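Local coordinates for periplasmic solute binding protein (Candidatus liberibacter, PDB 4CL2) that binds manganese and zinc in the periplasm and probably hands them to a membrane transporter, as a member of the bacterial solute-binding protein 9 family, at residues 10-15 with 32-37; 102-107 with 174-179; 170-175 with 244-249. All coordinates share one frame; numbering follows the deposited sequence.

Contact 1: residues 10-15 with 32-37; sequences SFSIIG and VEAGND. With SO4 (sulfate ion), chain G.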
ATOM      1  N   SER A  10      10.814  -3.957  -3.978  1.00 13.39           N
ATOM      2  CA  SER A  10      10.308  -3.443  -5.242  1.00 11.78           C
ATOM      3  C   SER A  10       9.948  -1.942  -5.141  1.00 13.40           C
ATOM      4  O   SER A  10      10.101  -1.241  -6.133  1.00 14.73           O
ATOM      5  CB  SER A  10       9.159  -4.275  -5.763  1.00 13.35           C
ATOM      6  OG  SER A  10       8.032  -4.195  -4.882  1.00 13.95           O
ATOM      7  N   PHE A  11       9.383  -1.516  -4.040  1.00 14.27           N
ATOM      8  CA  PHE A  11       9.015  -0.109  -3.894  1.00 14.35           C
ATOM      9  C   PHE A  11       9.040   0.346  -2.461  1.00 14.17           C
ATOM     10  O   PHE A  11       9.348  -0.408  -1.516  1.00 14.39           O
ATOM     11  CB  PHE A  11       7.651   0.182  -4.601  1.00 14.88           C
ATOM     12  CG  PHE A  11       6.407  -0.167  -3.772  1.00 16.47           C
ATOM     13  CD1 PHE A  11       6.097  -1.465  -3.396  1.00 15.75           C
ATOM     14  CD2 PHE A  11       5.532   0.850  -3.418  1.00 15.83           C
ATOM     15  CE1 PHE A  11       4.928  -1.756  -2.692  1.00 17.48           C
ATOM     16  CE2 PHE A  11       4.364   0.569  -2.696  1.00 15.98           C
ATOM     17  CZ  PHE A  11       4.062  -0.736  -2.347  1.00 15.13           C
ATOM     18  N   SER A  12       8.861   1.663  -2.288  1.00 13.49           N
ATOM     19  CA  SER A  12       9.233   2.324  -1.031  1.00 15.10           C
ATOM     20  C   SER A  12       8.570   1.743   0.184  1.00 13.55           C
ATOM     21  O   SER A  12       9.184   1.639   1.245  1.00 15.21           O
ATOM     22  CB  SER A  12       8.918   3.844  -1.111  1.00 15.91           C
ATOM     23  OG  SER A  12       7.553   4.118  -1.485  1.00 14.91           O
ATOM     24  N   ILE A  13       7.312   1.362   0.076  1.00 14.73           N
ATOM     25  CA  ILE A  13       6.606   0.862   1.240  1.00 13.39           C
ATOM     26  C   ILE A  13       7.250  -0.424   1.738  1.00 14.11           C
ATOM     27  O   ILE A  13       7.485  -0.580   2.947  1.00 14.09           O
ATOM     28  CB  ILE A  13       5.139   0.668   0.970  1.00 15.52           C
ATOM     29  CG1 ILE A  13       4.517   2.081   0.733  1.00 16.99           C
ATOM     30  CG2 ILE A  13       4.468  -0.162   2.078  1.00 16.53           C
ATOM     31  CD1 ILE A  13       3.000   2.001   0.530  1.00 18.97           C
ATOM     32  N   ILE A  14       7.545  -1.338   0.838  1.00 14.86           N
ATOM     33  CA  ILE A  14       8.212  -2.582   1.253  1.00 12.63           C
ATOM     34  C   ILE A  14       9.621  -2.371   1.770  1.00 11.69           C
ATOM     35  O   ILE A  14      10.033  -2.950   2.781  1.00 12.97           O
ATOM     36  CB  ILE A  14       8.150  -3.629   0.109  1.00 14.29           C
ATOM     37  CG1 ILE A  14       6.682  -3.987  -0.190  1.00 16.17           C
ATOM     38  CG2 ILE A  14       8.972  -4.869   0.416  1.00 15.89           C
ATOM     39  CD1 ILE A  14       6.514  -4.939  -1.376  1.00 16.23           C
ATOM     40  N   GLY A  15      10.359  -1.444   1.155  1.00 12.65           N
ATOM     41  CA  GLY A  15      11.658  -1.089   1.659  1.00 14.45           C
ATOM     42  C   GLY A  15      11.646  -0.609   3.079  1.00 13.68           C
ATOM     43  O   GLY A  15      12.514  -0.999   3.905  1.00 13.79           O
ATOM     44  N   VAL A  32      11.703   1.013  -6.950  1.00 17.86           N
ATOM     45  CA  VAL A  32      10.806   2.106  -7.330  1.00 15.40           C
ATOM     46  C   VAL A  32      10.783   2.998  -6.101  1.00 17.49           C
ATOM     47  O   VAL A  32      10.091   2.772  -5.126  1.00 17.38           O
ATOM     48  CB  VAL A  32       9.373   1.593  -7.693  1.00 15.86           C
ATOM     49  CG1 VAL A  32       8.479   2.796  -8.035  1.00 18.48           C
ATOM     50  CG2 VAL A  32       9.444   0.597  -8.828  1.00 16.26           C
ATOM     51  N   GLU A  33      11.588   4.048  -6.158  1.00 18.81           N
ATOM     52  CA  GLU A  33      11.788   4.898  -5.020  1.00 19.71           C
ATOM     53  C   GLU A  33      10.516   5.758  -4.877  1.00 20.66           C
ATOM     54  O   GLU A  33       9.727   5.915  -5.810  1.00 22.08           O
ATOM     55  CB  GLU A  33      12.987   5.809  -5.201  1.00 21.71           C
ATOM     56  CG  GLU A  33      14.304   5.113  -5.435  1.00 24.69           C
ATOM     57  CD  GLU A  33      15.044   4.714  -4.204  1.00 28.66           C
ATOM     58  OE1 GLU A  33      14.447   4.731  -3.119  1.00 30.80           O
ATOM     59  OE2 GLU A  33      16.260   4.391  -4.371  1.00 27.96           O
ATOM     60  N   ALA A  34      10.390   6.295  -3.690  1.00 19.01           N
ATOM     61  CA  ALA A  34       9.252   7.187  -3.351  1.00 21.06           C
ATOM     62  C   ALA A  34       9.084   8.248  -4.424  1.00 24.80           C
ATOM     63  O   ALA A  34      10.074   8.818  -4.876  1.00 25.39           O
ATOM     64  CB  ALA A  34       9.558   7.860  -2.042  1.00 22.12           C
ATOM     65  N   GLY A  35       7.856   8.448  -4.868  1.00 26.37           N
ATOM     66  CA  GLY A  35       7.512   9.458  -5.888  1.00 29.65           C
ATOM     67  C   GLY A  35       7.487   8.925  -7.312  1.00 36.86           C
ATOM     68  O   GLY A  35       7.260   9.679  -8.266  1.00 36.55           O
ATOM     69  N   ASN A  36       7.819   7.650  -7.494  1.00 26.34           N
ATOM     70  CA  ASN A  36       7.711   6.978  -8.780  1.00 28.34           C
ATOM     71  C   ASN A  36       6.617   5.962  -8.606  1.00 30.69           C
ATOM     72  O   ASN A  36       6.270   5.594  -7.488  1.00 29.27           O
ATOM     73  CB  ASN A  36       9.022   6.248  -9.131  1.00 31.16           C
ATOM     74  CG  ASN A  36      10.181   7.187  -9.361  1.00 35.57           C
ATOM     75  OD1 ASN A  36      10.259   7.859 -10.386  1.00 40.96           O
ATOM     76  ND2 ASN A  36      11.045   7.286  -8.398  1.00 43.45           N
ATOM     77  N   ASP A  37       6.053   5.541  -9.721  1.00 32.90           N
ATOM     78  CA  ASP A  37       4.925   4.616  -9.709  1.00 37.07           C
ATOM     79  C   ASP A  37       5.318   3.332 -10.429  1.00 28.51           C
ATOM     80  O   ASP A  37       5.954   3.392 -11.450  1.00 29.55           O
ATOM     81  CB  ASP A  37       3.721   5.245 -10.423  1.00 52.73           C
ATOM     82  CG  ASP A  37       2.447   4.480 -10.152  1.00 60.53           C
ATOM     83  OD1 ASP A  37       2.211   3.521 -10.932  1.00 50.50           O
ATOM     84  OD2 ASP A  37       1.742   4.795  -9.138  1.00 66.04           O
TER
HETATM   85  S   SO4 G1281      14.384   8.374  -8.481  0.50 40.28           S
HETATM   86  O1  SO4 G1281      12.973   8.775  -8.348  0.50 45.98           O
HETATM   87  O2  SO4 G1281      14.917   9.229  -9.559  0.50 43.29           O
HETATM   88  O3  SO4 G1281      14.601   6.962  -8.859  0.50 39.71           O
HETATM   89  O4  SO4 G1281      15.002   8.618  -7.164  0.50 50.42           O
HETATM   90  O   HOH W   1       7.660   3.903  -4.136  1.00 16.08           O
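Phe-11 and Val-32 lie side by side as a single parallel bridge, their CB atoms 3.8 Å apart on the same face of the sheet. From there they part. CG of Phe-11 sits between its own backbone N and carbonyl carbon (chi1 83°), and the ring turns off from 32-37 to meet Trp-108 and Leu-64. Val-32 instead sets CB and CG2 against the carbonyl of Ser-10, each 3.3 Å from Ser-10 O, while Val-32 N donates to that same oxygen at 2.9 Å. Val-32 O, in turn, receives a CA-H contact from Phe-11 CA at 3.3 Å and a bond from a water that also holds Ser-12 OG, 2.7 Å from the water oxygen. The hydroxyl has a further partner in Leu-249 N. Ser-12 CB then rests against Ala-34, CB to CB 4.2 Å, where the 32-37 chain enters a type II turn closed by Asn-36 N on Glu-33 O. Phe-11 is the N-cap residue of helix 12-22, and a bridge here, just past parallel strands 6-9 and 27-30, belongs to the beta-alpha-beta crossover that opens the N-terminal domain.

Contact 2: residues 102-107 with 174-179; sequences EPNPHA and CLVYLA. With MN (manganese (II) ion), chain L.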
ATOM      1  N   GLU A 102      -8.441  -9.535 -12.532  1.00 40.10           N
ATOM      2  CA  GLU A 102      -7.069  -9.144 -12.152  1.00 39.54           C
ATOM      3  C   GLU A 102      -7.044  -8.594 -10.712  1.00 29.22           C
ATOM      4  O   GLU A 102      -8.001  -7.945 -10.308  1.00 28.01           O
ATOM      5  CB  GLU A 102      -6.528  -8.059 -13.074  1.00 49.23           C
ATOM      6  CG  GLU A 102      -6.299  -8.517 -14.504  1.00 65.05           C
ATOM      7  CD  GLU A 102      -5.045  -9.361 -14.666  1.00 75.85           C
ATOM      8  OE1 GLU A 102      -4.805 -10.263 -13.828  1.00 60.13           O
ATOM      9  OE2 GLU A 102      -4.309  -9.124 -15.649  1.00 89.59           O
ATOM     10  N   PRO A 103      -5.958  -8.846  -9.950  1.00 24.67           N
ATOM     11  CA  PRO A 103      -6.029  -8.444  -8.552  1.00 20.50           C
ATOM     12  C   PRO A 103      -5.736  -6.978  -8.329  1.00 20.90           C
ATOM     13  O   PRO A 103      -4.906  -6.382  -9.021  1.00 20.61           O
ATOM     14  CB  PRO A 103      -4.893  -9.240  -7.877  1.00 21.91           C
ATOM     15  CG  PRO A 103      -3.920  -9.443  -8.960  1.00 23.08           C
ATOM     16  CD  PRO A 103      -4.750  -9.651 -10.213  1.00 26.81           C
ATOM     17  N   ASN A 104      -6.412  -6.406  -7.350  1.00 17.95           N
ATOM     18  CA  ASN A 104      -6.081  -5.054  -6.879  1.00 18.56           C
ATOM     19  C   ASN A 104      -4.817  -5.177  -5.989  1.00 17.19           C
ATOM     20  O   ASN A 104      -4.749  -6.010  -5.083  1.00 17.65           O
ATOM     21  CB  ASN A 104      -7.273  -4.526  -6.089  1.00 18.49           C
ATOM     22  CG  ASN A 104      -7.086  -3.072  -5.660  1.00 19.38           C
ATOM     23  OD1 ASN A 104      -6.095  -2.699  -5.039  1.00 17.77           O
ATOM     24  ND2 ASN A 104      -8.074  -2.263  -5.973  1.00 18.65           N
ATOM     25  N   PRO A 105      -3.793  -4.378  -6.243  1.00 15.42           N
ATOM     26  CA  PRO A 105      -2.549  -4.615  -5.529  1.00 16.71           C
ATOM     27  C   PRO A 105      -2.394  -4.021  -4.141  1.00 15.54           C
ATOM     28  O   PRO A 105      -1.439  -4.319  -3.454  1.00 15.54           O
ATOM     29  CB  PRO A 105      -1.499  -3.971  -6.445  1.00 19.22           C
ATOM     30  CG  PRO A 105      -2.245  -2.934  -7.186  1.00 18.93           C
ATOM     31  CD  PRO A 105      -3.630  -3.431  -7.370  1.00 19.12           C
ATOM     32  N   HIS A 106      -3.333  -3.180  -3.715  1.00 15.40           N
ATOM     33  CA  HIS A 106      -3.155  -2.275  -2.587  1.00 13.58           C
ATOM     34  C   HIS A 106      -3.387  -2.956  -1.218  1.00 14.73           C
ATOM     35  O   HIS A 106      -3.998  -2.368  -0.329  1.00 13.78           O
ATOM     36  CB  HIS A 106      -4.089  -1.100  -2.669  1.00 16.56           C
ATOM     37  CG  HIS A 106      -3.875  -0.272  -3.903  1.00 16.12           C
ATOM     38  ND1 HIS A 106      -4.624  -0.458  -5.053  1.00 18.44           N
ATOM     39  CD2 HIS A 106      -3.085   0.810  -4.128  1.00 21.85           C
ATOM     40  CE1 HIS A 106      -4.259   0.445  -5.964  1.00 20.92           C
ATOM     41  NE2 HIS A 106      -3.330   1.218  -5.425  1.00 21.74           N
ATOM     42  N   ALA A 107      -2.828  -4.122  -1.066  1.00 15.34           N
ATOM     43  CA  ALA A 107      -3.087  -4.963   0.143  1.00 12.68           C
ATOM     44  C   ALA A 107      -2.465  -4.359   1.387  1.00 11.66           C
ATOM     45  O   ALA A 107      -2.928  -4.677   2.519  1.00 14.94           O
ATOM     46  CB  ALA A 107      -2.515  -6.367  -0.095  1.00 14.40           C
ATOM     47  N   CYS A 174      -7.847   2.344  -4.047  1.00 15.43           N
ATOM     48  CA  CYS A 174      -6.715   2.106  -3.188  1.00 17.26           C
ATOM     49  C   CYS A 174      -7.096   1.607  -1.794  1.00 16.27           C
ATOM     50  O   CYS A 174      -6.212   1.272  -1.048  1.00 15.36           O
ATOM     51  CB  CYS A 174      -5.904   3.409  -3.058  1.00 17.27           C
ATOM     52  SG  CYS A 174      -6.840   4.830  -2.500  1.00 18.30           S
ATOM     53  N   LEU A 175      -8.369   1.661  -1.441  1.00 13.78           N
ATOM     54  CA  LEU A 175      -8.777   1.335  -0.043  1.00 15.31           C
ATOM     55  C   LEU A 175      -9.593   0.083   0.037  1.00 16.09           C
ATOM     56  O   LEU A 175     -10.202  -0.198   1.113  1.00 15.42           O
ATOM     57  CB  LEU A 175      -9.564   2.472   0.665  1.00 15.98           C
ATOM     58  CG  LEU A 175      -8.802   3.786   0.820  1.00 15.40           C
ATOM     59  CD1 LEU A 175      -9.652   4.832   1.530  1.00 17.94           C
ATOM     60  CD2 LEU A 175      -7.443   3.643   1.480  1.00 17.54           C
ATOM     61  N   VAL A 176      -9.629  -0.732  -1.016  1.00 14.22           N
ATOM     62  CA  VAL A 176     -10.519  -1.891  -1.003  1.00 15.67           C
ATOM     63  C   VAL A 176     -10.126  -2.887   0.103  1.00 15.21           C
ATOM     64  O   VAL A 176     -11.032  -3.504   0.706  1.00 14.93           O
ATOM     65  CB  VAL A 176     -10.644  -2.587  -2.340  1.00 17.58           C
ATOM     66  CG1 VAL A 176     -11.220  -1.609  -3.361  1.00 19.20           C
ATOM     67  CG2 VAL A 176      -9.306  -3.142  -2.836  1.00 16.61           C
ATOM     68  N   TYR A 177      -8.836  -3.058   0.339  1.00 13.20           N
ATOM     69  CA  TYR A 177      -8.386  -3.898   1.463  1.00 13.74           C
ATOM     70  C   TYR A 177      -8.650  -3.309   2.844  1.00 12.90           C
ATOM     71  O   TYR A 177      -8.979  -4.080   3.799  1.00 14.63           O
ATOM     72  CB  TYR A 177      -6.942  -4.291   1.308  1.00 13.35           C
ATOM     73  CG  TYR A 177      -6.675  -5.165   0.088  1.00 14.86           C
ATOM     74  CD1 TYR A 177      -6.394  -4.588  -1.180  1.00 15.30           C
ATOM     75  CD2 TYR A 177      -6.700  -6.552   0.168  1.00 14.87           C
ATOM     76  CE1 TYR A 177      -6.157  -5.385  -2.297  1.00 14.59           C
ATOM     77  CE2 TYR A 177      -6.461  -7.339  -0.933  1.00 14.58           C
ATOM     78  CZ  TYR A 177      -6.173  -6.755  -2.187  1.00 14.13           C
ATOM     79  OH  TYR A 177      -5.955  -7.583  -3.264  1.00 14.47           O
ATOM     80  N   LEU A 178      -8.513  -1.986   3.009  1.00 14.17           N
ATOM     81  CA  LEU A 178      -8.928  -1.322   4.223  1.00 14.46           C
ATOM     82  C   LEU A 178     -10.420  -1.543   4.511  1.00 16.30           C
ATOM     83  O   LEU A 178     -10.839  -1.787   5.638  1.00 14.22           O
ATOM     84  CB  LEU A 178      -8.624   0.162   4.178  1.00 15.00           C
ATOM     85  CG  LEU A 178      -8.717   0.878   5.511  1.00 15.34           C
ATOM     86  CD1 LEU A 178      -7.659   0.336   6.449  1.00 17.47           C
ATOM     87  CD2 LEU A 178      -8.568   2.364   5.342  1.00 15.65           C
ATOM     88  N   ALA A 179     -11.265  -1.351   3.478  1.00 12.83           N
ATOM     89  CA  ALA A 179     -12.686  -1.559   3.592  1.00 16.07           C
ATOM     90  C   ALA A 179     -13.013  -2.976   4.085  1.00 15.50           C
ATOM     91  O   ALA A 179     -13.854  -3.171   4.965  1.00 15.97           O
ATOM     92  CB  ALA A 179     -13.374  -1.302   2.230  1.00 16.14           C
TER
HETATM   93 MN    MN L1286      -1.927   2.396  -6.981  0.50 44.99          MN
HETATM   94  O   HOH W   2      -6.586  -1.248  -0.151  1.00 15.03           O
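Cys-174 lays its CA over the centre of the His-106 imidazole, 3.8 Å from the ring centroid and only 11° off the normal, a CH-pi contact; Pro-105 CG lies over the opposite face, toward the rim. Cys-174 O accepts from a water that also donates to His-106 O and accepts from Tyr-177 N, so one water stitches the two backbones together at the start of the helix. Val-176 meets Asn-104 tip to tip, CG2 3.5 Å from ND2, and that amide nitrogen is hydrogen-bonded to Gly-173 O. The other end of the amide works on the histidine: Asn-104 OD1 takes the backbone N of His-106, forming an Asx turn, and also His-106 ND1 at 2.7 Å, nearly in the ring plane. This second-shell grip holds the imidazole's rotation, with His-106 NE2 on the manganese, 2.4 Å away. Tyr-177 slides past Asn-104 in the opposite direction, and its OH donates to Asn-104 O at 2.7 Å in the carbonyl plane. Ala-107 CA covers one face of the phenol, 3.7 Å from the Tyr-177 centroid. Leu-175, at the N-cap of helix 176-182, and Leu-178 pack on strand 167-170 and helix 259-274, while Val-176 touches Tyr-188 of strand 185-188; the 102-107 loop leads on toward helix 111-128.

Contact 3: residues 170-175 with 244-249; sequences TSEGCL and LYVDSL. With MN (manganese (II) ion), chain L; SO4 (sulfate ion), chain F.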
ATOM      1  N   THR A 170     -12.929   6.941  -2.996  1.00 18.57           N
ATOM      2  CA  THR A 170     -11.620   7.435  -3.375  1.00 18.27           C
ATOM      3  C   THR A 170     -11.586   7.549  -4.893  1.00 20.72           C
ATOM      4  O   THR A 170     -12.580   7.257  -5.570  1.00 19.46           O
ATOM      5  CB  THR A 170     -10.486   6.534  -2.934  1.00 19.64           C
ATOM      6  OG1 THR A 170     -10.729   5.244  -3.468  1.00 19.16           O
ATOM      7  CG2 THR A 170     -10.383   6.447  -1.431  1.00 21.00           C
ATOM      8  N   SER A 171     -10.447   7.995  -5.412  1.00 18.83           N
ATOM      9  CA  SER A 171     -10.328   8.174  -6.859  1.00 19.34           C
ATOM     10  C   SER A 171      -9.831   6.818  -7.412  1.00 18.47           C
ATOM     11  O   SER A 171     -10.578   6.173  -8.169  1.00 20.44           O
ATOM     12  CB  SER A 171      -9.333   9.341  -7.162  1.00 20.78           C
ATOM     13  OG  SER A 171      -9.944  10.559  -6.714  1.00 21.16           O
ATOM     14  N   GLU A 172      -8.601   6.484  -7.154  1.00 18.34           N
ATOM     15  CA  GLU A 172      -8.108   5.118  -7.389  1.00 20.66           C
ATOM     16  C   GLU A 172      -8.720   4.148  -6.386  1.00 19.94           C
ATOM     17  O   GLU A 172      -9.042   4.533  -5.266  1.00 16.84           O
ATOM     18  CB  GLU A 172      -6.582   5.066  -7.225  1.00 21.72           C
ATOM     19  CG  GLU A 172      -5.969   3.784  -7.776  1.00 21.33           C
ATOM     20  CD  GLU A 172      -4.495   3.621  -7.419  1.00 25.10           C
ATOM     21  OE1 GLU A 172      -4.072   3.988  -6.334  1.00 23.91           O
ATOM     22  OE2 GLU A 172      -3.754   3.056  -8.174  1.00 27.21           O
ATOM     23  N   GLY A 173      -8.888   2.873  -6.780  1.00 18.99           N
ATOM     24  CA  GLY A 173      -9.409   1.842  -5.813  1.00 18.27           C
ATOM     25  C   GLY A 173      -8.358   1.404  -4.819  1.00 17.96           C
ATOM     26  O   GLY A 173      -8.027   0.201  -4.696  1.00 21.40           O
ATOM     27  N   CYS A 174      -7.847   2.344  -4.047  1.00 15.43           N
ATOM     28  CA  CYS A 174      -6.715   2.106  -3.188  1.00 17.26           C
ATOM     29  C   CYS A 174      -7.096   1.607  -1.794  1.00 16.27           C
ATOM     30  O   CYS A 174      -6.212   1.272  -1.048  1.00 15.36           O
ATOM     31  CB  CYS A 174      -5.904   3.409  -3.058  1.00 17.27           C
ATOM     32  SG  CYS A 174      -6.840   4.830  -2.500  1.00 18.30           S
ATOM     33  N   LEU A 175      -8.369   1.661  -1.441  1.00 13.78           N
ATOM     34  CA  LEU A 175      -8.777   1.335  -0.043  1.00 15.31           C
ATOM     35  C   LEU A 175      -9.593   0.083   0.037  1.00 16.09           C
ATOM     36  O   LEU A 175     -10.202  -0.198   1.113  1.00 15.42           O
ATOM     37  CB  LEU A 175      -9.564   2.472   0.665  1.00 15.98           C
ATOM     38  CG  LEU A 175      -8.802   3.786   0.820  1.00 15.40           C
ATOM     39  CD1 LEU A 175      -9.652   4.832   1.530  1.00 17.94           C
ATOM     40  CD2 LEU A 175      -7.443   3.643   1.480  1.00 17.54           C
ATOM     41  N   LEU A 244      -5.100  11.653   0.196  1.00 15.61           N
ATOM     42  CA  LEU A 244      -4.551  10.544   0.972  1.00 16.98           C
ATOM     43  C   LEU A 244      -3.229  10.088   0.373  1.00 17.53           C
ATOM     44  O   LEU A 244      -2.963  10.273  -0.787  1.00 16.30           O
ATOM     45  CB  LEU A 244      -5.472   9.318   0.967  1.00 15.31           C
ATOM     46  CG  LEU A 244      -6.913   9.626   1.417  1.00 15.40           C
ATOM     47  CD1 LEU A 244      -7.804   8.348   1.252  1.00 16.88           C
ATOM     48  CD2 LEU A 244      -6.977  10.092   2.873  1.00 16.71           C
ATOM     49  N   TYR A 245      -2.414   9.476   1.226  1.00 13.74           N
ATOM     50  CA  TYR A 245      -1.107   8.870   0.797  1.00 15.33           C
ATOM     51  C   TYR A 245      -1.300   7.357   0.835  1.00 14.21           C
ATOM     52  O   TYR A 245      -1.576   6.711   1.900  1.00 15.13           O
ATOM     53  CB  TYR A 245       0.029   9.267   1.763  1.00 16.01           C
ATOM     54  CG  TYR A 245       0.490  10.665   1.529  1.00 17.97           C
ATOM     55  CD1 TYR A 245      -0.228  11.711   1.986  1.00 20.84           C
ATOM     56  CD2 TYR A 245       1.609  10.906   0.745  1.00 21.94           C
ATOM     57  CE1 TYR A 245       0.148  13.006   1.737  1.00 25.81           C
ATOM     58  CE2 TYR A 245       1.977  12.211   0.472  1.00 24.78           C
ATOM     59  CZ  TYR A 245       1.244  13.230   0.973  1.00 27.87           C
ATOM     60  OH  TYR A 245       1.560  14.573   0.743  1.00 36.98           O
ATOM     61  N   VAL A 246      -1.201   6.736  -0.341  1.00 16.27           N
ATOM     62  CA  VAL A 246      -1.478   5.300  -0.504  1.00 14.20           C
ATOM     63  C   VAL A 246      -0.479   4.529  -1.382  1.00 16.83           C
ATOM     64  O   VAL A 246      -0.142   3.390  -1.051  1.00 20.47           O
ATOM     65  CB  VAL A 246      -2.901   5.021  -0.996  1.00 15.86           C
ATOM     66  CG1 VAL A 246      -3.941   5.546  -0.034  1.00 15.80           C
ATOM     67  CG2 VAL A 246      -3.136   5.586  -2.376  1.00 18.03           C
ATOM     68  N   ASP A 247       0.042   5.129  -2.456  1.00 16.07           N
ATOM     69  CA  ASP A 247       0.799   4.371  -3.470  1.00 15.75           C
ATOM     70  C   ASP A 247       2.301   4.471  -3.322  1.00 17.45           C
ATOM     71  O   ASP A 247       3.015   3.727  -3.974  1.00 17.41           O
ATOM     72  CB  ASP A 247       0.415   4.836  -4.863  1.00 16.87           C
ATOM     73  CG  ASP A 247      -0.944   4.298  -5.305  1.00 21.21           C
ATOM     74  OD1 ASP A 247      -1.383   3.306  -4.719  1.00 27.01           O
ATOM     75  OD2 ASP A 247      -1.530   4.933  -6.206  1.00 24.56           O
ATOM     76  N   SER A 248       2.777   5.433  -2.528  1.00 15.99           N
ATOM     77  CA  SER A 248       4.200   5.690  -2.333  1.00 17.68           C
ATOM     78  C   SER A 248       4.364   6.371  -1.014  1.00 17.88           C
ATOM     79  O   SER A 248       3.493   7.139  -0.613  1.00 16.88           O
ATOM     80  CB  SER A 248       4.670   6.627  -3.442  1.00 19.26           C
ATOM     81  OG  SER A 248       6.028   7.038  -3.274  1.00 20.38           O
ATOM     82  N   LEU A 249       5.480   6.156  -0.349  1.00 16.50           N
ATOM     83  CA  LEU A 249       5.861   7.036   0.749  1.00 16.12           C
ATOM     84  C   LEU A 249       6.024   8.455   0.216  1.00 17.45           C
ATOM     85  O   LEU A 249       6.360   8.653  -0.987  1.00 18.46           O
ATOM     86  CB  LEU A 249       7.178   6.591   1.378  1.00 17.23           C
ATOM     87  CG  LEU A 249       7.089   5.166   1.938  1.00 15.05           C
ATOM     88  CD1 LEU A 249       8.375   4.855   2.594  1.00 18.32           C
ATOM     89  CD2 LEU A 249       5.949   4.979   2.926  1.00 15.62           C
TER
HETATM   90 MN    MN L1286      -1.927   2.396  -6.981  0.50 44.99          MN
HETATM   91  S   SO4 F1280       5.278  14.235  -1.325  0.60 35.03           S
HETATM   92  O1  SO4 F1280       3.900  13.891  -1.674  0.60 45.86           O
HETATM   93  O2  SO4 F1280       5.640  15.244  -2.350  0.60 50.22           O
HETATM   94  O3  SO4 F1280       6.195  13.106  -1.430  0.60 41.29           O
HETATM   95  O4  SO4 F1280       5.397  14.946  -0.016  0.60 31.03           O
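With CG anti to the backbone N (chi1 -166°) and the chain extended beyond it, Glu-172 reaches toward Asp-247, whose CG stands anti to its own carbonyl carbon (chi1 -76°). The two carboxylates meet tip to tip, planes 82° apart, and each straddles the manganese: Glu-172 OE2 binds at 2.3 Å and Asp-247 OD1 at 2.5 Å, with Glu-172 OE1 and Asp-247 OD2 longer at 2.7 Å each. His-106 completes the protein ligands. Glu-172 OE1 and Asp-247 OD2 lie 2.7 Å apart, and the shared metal would probably offset the repulsion of like charges. Glu-172 OE2 also accepts from Asn-193 N. Away from the metal the contact turns apolar. Cys-174 CB presses on Val-246 CG2 at 3.6 Å, and its SG lies near both valine methyls. Next along, Leu-244 crosses Leu-175 at about a right angle, CD1 to CD1 4.0 Å, and Thr-170 CG2 touches the same Leu-244 methyl. Thr-170 OG1 donates to Glu-172 O at 2.6 Å, across the corner at Ser-171. The two loops follow strands 167-170 and 239-244; strand 217-221 touches both through Glu-221 and Phe-219, and helix 259-274 packs against Leu-175 and Leu-244 through Ile-270.

How the contacts relate
From the N terminus, contact 1 closes first, bringing the start of helix 12-22 against the loop after strand 27-30 and so closing over the rest of that helix and the strand. Contact 2 then spans from the loop before helix 111-128 to the start of helix 176-182, enclosing helices 111-128 and 133-158. Contact 3 starts on the stretch where contact 2 ends, so neither nests in the other; they share Cys-174 and Leu-175 and meet at the manganese. Contact 1 stands apart from contact 2 but touches contact 3, where Ser-248 OG pairs with Gly-35 N. Residues 244-249 thus tie the C-terminal strands to the N-terminal domain beside the metal site.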